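Side-chain contact in acetylxylan esterase / glucomannan deacetylase (Cellvibrio japonicus, PDB 2W9X), which removes acetyl groups from plant cell wall polysaccharides, deacetylating xylan and, with a large preference, glucomannan: residues P220-L223 with L229-N232. Numbering follows the deposited sequence.
Sequences PYTL and LYHN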
ATOM      1  N   PRO B 220       3.723 -10.107 -23.027  1.00 40.24           N
ATOM      2  CA  PRO B 220       4.890 -10.998 -23.088  1.00 40.74           C
ATOM      3  C   PRO B 220       5.890 -10.714 -24.214  1.00 40.83           C
ATOM      4  O   PRO B 220       6.972 -11.285 -24.211  1.00 40.71           O
ATOM      5  CB  PRO B 220       4.260 -12.384 -23.309  1.00 40.55           C
ATOM      6  CG  PRO B 220       2.831 -12.231 -22.870  1.00 41.08           C
ATOM      7  CD  PRO B 220       2.490 -10.852 -23.331  1.00 39.84           C
ATOM      8  N   TYR B 221       5.538  -9.843 -25.154  1.00 41.11           N
ATOM      9  CA  TYR B 221       6.309  -9.726 -26.386  1.00 41.63           C
ATOM     10  C   TYR B 221       7.182  -8.482 -26.475  1.00 42.01           C
ATOM     11  O   TYR B 221       6.806  -7.402 -26.018  1.00 41.56           O
ATOM     12  CB  TYR B 221       5.400  -9.876 -27.612  1.00 41.59           C
ATOM     13  CG  TYR B 221       4.657 -11.192 -27.601  1.00 41.94           C
ATOM     14  CD1 TYR B 221       5.295 -12.382 -27.979  1.00 41.96           C
ATOM     15  CD2 TYR B 221       3.331 -11.259 -27.172  1.00 42.11           C
ATOM     16  CE1 TYR B 221       4.621 -13.602 -27.947  1.00 42.41           C
ATOM     17  CE2 TYR B 221       2.646 -12.475 -27.136  1.00 42.94           C
ATOM     18  CZ  TYR B 221       3.296 -13.641 -27.527  1.00 42.67           C
ATOM     19  OH  TYR B 221       2.616 -14.836 -27.498  1.00 42.72           O
ATOM     20  N   THR B 222       8.364  -8.680 -27.064  1.00 42.89           N
ATOM     21  CA  THR B 222       9.373  -7.639 -27.292  1.00 43.12           C
ATOM     22  C   THR B 222       8.820  -6.511 -28.160  1.00 43.76           C
ATOM     23  O   THR B 222       9.162  -5.328 -27.964  1.00 43.34           O
ATOM     24  CB  THR B 222      10.624  -8.253 -27.974  1.00 43.05           C
ATOM     25  OG1 THR B 222      11.149  -9.281 -27.135  1.00 42.64           O
ATOM     26  CG2 THR B 222      11.724  -7.210 -28.216  1.00 42.42           C
ATOM     27  N   LEU B 223       7.978  -6.888 -29.121  1.00 44.18           N
ATOM     28  CA  LEU B 223       7.412  -5.942 -30.064  1.00 45.13           C
ATOM     29  C   LEU B 223       5.908  -6.067 -30.166  1.00 46.28           C
ATOM     30  O   LEU B 223       5.279  -6.839 -29.436  1.00 47.00           O
ATOM     31  CB  LEU B 223       8.036  -6.108 -31.459  1.00 44.49           C
ATOM     32  CG  LEU B 223       9.552  -5.990 -31.579  1.00 44.00           C
ATOM     33  CD1 LEU B 223       9.995  -6.346 -32.981  1.00 42.19           C
ATOM     34  CD2 LEU B 223      10.009  -4.587 -31.185  1.00 41.66           C
ATOM     35  N   LEU B 229       9.222 -13.610 -27.693  1.00 43.19           N
ATOM     36  CA  LEU B 229       9.032 -13.372 -26.277  1.00 42.57           C
ATOM     37  C   LEU B 229      10.166 -12.522 -25.752  1.00 42.12           C
ATOM     38  O   LEU B 229      11.325 -12.729 -26.121  1.00 41.64           O
ATOM     39  CB  LEU B 229       8.967 -14.689 -25.501  1.00 42.62           C
ATOM     40  CG  LEU B 229       7.694 -15.525 -25.667  1.00 42.35           C
ATOM     41  CD1 LEU B 229       7.924 -16.968 -25.226  1.00 40.97           C
ATOM     42  CD2 LEU B 229       6.519 -14.875 -24.914  1.00 41.37           C
ATOM     43  N   TYR B 230       9.835 -11.572 -24.890  1.00 41.14           N
ATOM     44  CA  TYR B 230      10.862 -10.745 -24.287  1.00 41.38           C
ATOM     45  C   TYR B 230      11.507 -11.459 -23.103  1.00 41.62           C
ATOM     46  O   TYR B 230      10.818 -11.907 -22.187  1.00 41.93           O
ATOM     47  CB  TYR B 230      10.325  -9.356 -23.889  1.00 41.22           C
ATOM     48  CG  TYR B 230      11.430  -8.429 -23.437  1.00 40.68           C
ATOM     49  CD1 TYR B 230      12.306  -7.852 -24.355  1.00 40.10           C
ATOM     50  CD2 TYR B 230      11.624  -8.166 -22.083  1.00 40.41           C
ATOM     51  CE1 TYR B 230      13.338  -7.018 -23.928  1.00 40.93           C
ATOM     52  CE2 TYR B 230      12.648  -7.349 -21.648  1.00 39.91           C
ATOM     53  CZ  TYR B 230      13.496  -6.771 -22.564  1.00 40.48           C
ATOM     54  OH  TYR B 230      14.513  -5.960 -22.105  1.00 41.38           O
ATOM     55  N   HIS B 231      12.829 -11.587 -23.149  1.00 41.68           N
ATOM     56  CA  HIS B 231      13.587 -12.098 -22.024  1.00 42.24           C
ATOM     57  C   HIS B 231      14.812 -11.225 -21.820  1.00 41.96           C
ATOM     58  O   HIS B 231      15.574 -10.980 -22.763  1.00 41.85           O
ATOM     59  CB  HIS B 231      14.002 -13.570 -22.238  1.00 43.06           C
ATOM     60  CG  HIS B 231      12.848 -14.524 -22.292  1.00 44.96           C
ATOM     61  ND1 HIS B 231      11.897 -14.602 -21.294  1.00 48.09           N
ATOM     62  CD2 HIS B 231      12.491 -15.443 -23.222  1.00 47.22           C
ATOM     63  CE1 HIS B 231      11.007 -15.528 -21.607  1.00 48.31           C
ATOM     64  NE2 HIS B 231      11.346 -16.055 -22.771  1.00 48.19           N
ATOM     65  N   ASN B 232      14.995 -10.751 -20.592  1.00 41.34           N
ATOM     66  CA  ASN B 232      16.191  -9.984 -20.242  1.00 41.34           C
ATOM     67  C   ASN B 232      16.600 -10.236 -18.794  1.00 41.11           C
ATOM     68  O   ASN B 232      15.991  -9.717 -17.865  1.00 40.85           O
ATOM     69  CB  ASN B 232      15.972  -8.490 -20.501  1.00 40.92           C
ATOM     70  CG  ASN B 232      17.267  -7.696 -20.499  1.00 41.42           C
ATOM     71  OD1 ASN B 232      18.310  -8.164 -20.036  1.00 41.83           O
ATOM     72  ND2 ASN B 232      17.199  -6.474 -21.002  1.00 42.53           N
TER
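The N of Y230 donates to the carbonyl O of P220 over 3.0 Å, and with 176° at the hydrogen the bond is almost straight. L229 adds a weaker CA-H...O approach to the same oxygen, its CA standing 3.6 Å from P220 O.

Two side-chain groupings flank this bond. In the first, the CD2 branch of L229 meets CB of P220 at 3.7 Å and CE1 of the Y221 ring, obliquely, at 3.8 Å. CB of P220 also lies over one face of that ring, toward its rim, so proline, tyrosine and leucine form one small apolar cluster. In the second, T222 and Y230 meet at about a right angle. The first torsion of Y230 (chi1 -172°) brings its ring beside the threonine, and the second (chi2 75°) turns the CD1 edge to it: T222 OG1 sits in the ring plane, 3.3 Å from CD1. The same hydroxyl oxygen is 3.2 Å from Y230 CA, a close fit without a hydrogen bond between the two residues.

Further out, ND2 of N232 donates to Y230 OH over 2.9 Å, with that oxygen nearly in the amide plane, which helps fix the far end of the ring. OD1 of N232 accepts a hydrogen bond from the N of H234, and Y221 O accepts one from the indole NE1 of W52.

Backbone hydrogen bonds between T222 and Q228, with the Y230-P220 bond, flank Y221 and L229 as a non-hydrogen-bonded antiparallel pair. This single bridge closes a small loop, T222 to Q228, within the longer connection from helix 215-218 to strand 239-243 of the SGNH (GDSL-like) hydrolase domain, away from the probable nucleophile S151.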